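Local coordinates for Serine/threonine-protein kinase PknI (Mycobacterium tuberculosis, PDB 5XLM) that acts as a membrane-spanning serine/threonine kinase that slows mycobacterial growth within the infected host, represented here by its extracellular sensor domain, at residues T64-F68 and A80-L84. Numbering follows the deposited sequence.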
loop_
_atom_site.group_PDB
_atom_site.type_symbol
_atom_site.label_atom_id
_atom_site.label_comp_id
_atom_site.label_asym_id
_atom_site.label_seq_id
_atom_site.Cartn_x
_atom_site.Cartn_y
_atom_site.Cartn_z
ATOM N N THR A 64 9.383 2.559 -0.437
ATOM C CA THR A 64 8.843 3.643 -1.245
ATOM C C THR A 64 8.113 4.609 -0.325
ATOM O O THR A 64 7.699 4.249 0.780
ATOM C CB THR A 64 7.892 3.134 -2.339
ATOM O OG1 THR A 64 6.869 2.324 -1.748
ATOM C CG2 THR A 64 8.649 2.314 -3.374
ATOM N N TRP A 65 7.957 5.846 -0.786
ATOM C CA TRP A 65 7.344 6.897 0.012
ATOM C C TRP A 65 6.079 7.405 -0.662
ATOM O O TRP A 65 6.031 7.563 -1.886
ATOM C CB TRP A 65 8.324 8.046 0.256
ATOM C CG TRP A 65 9.299 7.727 1.343
ATOM C CD1 TRP A 65 9.220 8.108 2.651
ATOM C CD2 TRP A 65 10.485 6.934 1.225
ATOM N NE1 TRP A 65 10.293 7.613 3.352
ATOM C CE2 TRP A 65 11.082 6.886 2.500
ATOM C CE3 TRP A 65 11.104 6.265 0.164
ATOM C CZ2 TRP A 65 12.269 6.199 2.743
ATOM C CZ3 TRP A 65 12.283 5.580 0.408
ATOM C CH2 TRP A 65 12.852 5.552 1.688
ATOM N N TRP A 66 5.056 7.657 0.153
ATOM C CA TRP A 66 3.732 8.000 -0.336
ATOM C C TRP A 66 3.151 9.126 0.506
ATOM O O TRP A 66 3.452 9.252 1.696
ATOM C CB TRP A 66 2.796 6.783 -0.302
ATOM C CG TRP A 66 3.310 5.608 -1.079
ATOM C CD1 TRP A 66 4.257 4.710 -0.680
ATOM C CD2 TRP A 66 2.899 5.202 -2.389
ATOM N NE1 TRP A 66 4.465 3.772 -1.663
ATOM C CE2 TRP A 66 3.641 4.051 -2.722
ATOM C CE3 TRP A 66 1.973 5.700 -3.311
ATOM C CZ2 TRP A 66 3.490 3.392 -3.939
ATOM C CZ3 TRP A 66 1.823 5.043 -4.520
ATOM C CH2 TRP A 66 2.577 3.901 -4.824
ATOM N N ALA A 67 2.317 9.944 -0.126
ATOM C CA ALA A 67 1.571 10.995 0.553
ATOM C C ALA A 67 0.124 10.533 0.673
ATOM O O ALA A 67 -0.587 10.427 -0.331
ATOM C CB ALA A 67 1.678 12.316 -0.205
ATOM N N PHE A 68 -0.302 10.242 1.898
ATOM C CA PHE A 68 -1.632 9.713 2.170
ATOM C C PHE A 68 -2.576 10.827 2.603
ATOM O O PHE A 68 -2.188 11.732 3.348
ATOM C CB PHE A 68 -1.581 8.640 3.262
ATOM C CG PHE A 68 -1.353 7.245 2.749
ATOM C CD1 PHE A 68 -2.409 6.356 2.634
ATOM C CD2 PHE A 68 -0.082 6.817 2.400
ATOM C CE1 PHE A 68 -2.205 5.069 2.172
ATOM C CE2 PHE A 68 0.128 5.530 1.936
ATOM C CZ PHE A 68 -0.935 4.656 1.822
ATOM N N ALA A 80 -6.343 7.794 -0.201
ATOM C CA ALA A 80 -5.661 7.907 -1.478
ATOM C C ALA A 80 -4.189 8.191 -1.229
ATOM O O ALA A 80 -3.841 8.966 -0.334
ATOM C CB ALA A 80 -6.275 9.014 -2.334
ATOM N N ALA A 81 -3.327 7.557 -2.015
ATOM C CA ALA A 81 -1.889 7.691 -1.840
ATOM C C ALA A 81 -1.234 7.986 -3.180
ATOM O O ALA A 81 -1.416 7.231 -4.142
ATOM C CB ALA A 81 -1.286 6.424 -1.225
ATOM N N THR A 82 -0.479 9.081 -3.241
ATOM C CA THR A 82 0.298 9.423 -4.421
ATOM C C THR A 82 1.774 9.206 -4.118
ATOM O O THR A 82 2.245 9.528 -3.025
ATOM C CB THR A 82 0.032 10.861 -4.880
ATOM O OG1 THR A 82 0.866 11.162 -6.012
ATOM C CG2 THR A 82 0.304 11.859 -3.759
ATOM N N MET A 83 2.491 8.640 -5.084
ATOM C CA MET A 83 3.872 8.241 -4.856
ATOM C C MET A 83 4.801 9.447 -4.869
ATOM O O MET A 83 4.684 10.336 -5.717
ATOM C CB MET A 83 4.314 7.232 -5.913
ATOM C CG MET A 83 5.589 6.490 -5.566
ATOM S SD MET A 83 5.967 5.207 -6.775
ATOM C CE MET A 83 7.389 4.421 -6.025
ATOM N N LEU A 84 5.724 9.470 -3.917
ATOM C CA LEU A 84 6.742 10.503 -3.829
ATOM C C LEU A 84 8.043 9.997 -4.441
ATOM O O LEU A 84 8.221 8.801 -4.690
ATOM C CB LEU A 84 6.946 10.924 -2.371
ATOM C CG LEU A 84 5.692 11.382 -1.620
ATOM C CD1 LEU A 84 6.020 11.630 -0.158
ATOM C CD2 LEU A 84 5.091 12.629 -2.258
HETATM O O HOH W 1 8.878 6.478 -3.497
#
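Ala-67 and Thr-82 form an antiparallel hydrogen-bonded pair: Ala-67 N gives a nearly straight bond (171°) to Thr-82 O at 2.9 Å, and Thr-82 N returns a longer one to Ala-67 O at 3.2 Å. Beyond them Leu-84 N binds Trp-65 O at 2.8 Å, and a water bridges Trp-65 N, from which it accepts, and Leu-84 O. Within strand 64-68, Thr-64 OG1 accepts from Trp-66 NE1 at 2.8 Å, which helps fix the indole's rotation. Trp-66 with Met-83 and Phe-68 with Ala-81 are the non-hydrogen-bonded pairs, and their side chains share one face of the sheet. Ala-81 CB sits over the centre of the Phe-68 ring, 3.5 Å from its centroid, a CH-pi contact. The indole of Trp-66 leans across the strand pair and takes Met-83 CB over its six-membered ring. Met-83, extended from a chi1 of -165° that sets CG opposite the backbone N, runs on past this ring, its SD in oblique Met-aromatic contact, until CE meets Thr-64 CG2 at 3.6 Å. On the other face Ala-67 CB packs against Thr-82 CG2 and Leu-84 CD2. Strands 62-72 and 77-83 form a beta hairpin, closed near its turn by the Cys-72–Cys-77 disulfide, within the sensor domain's antiparallel sheet.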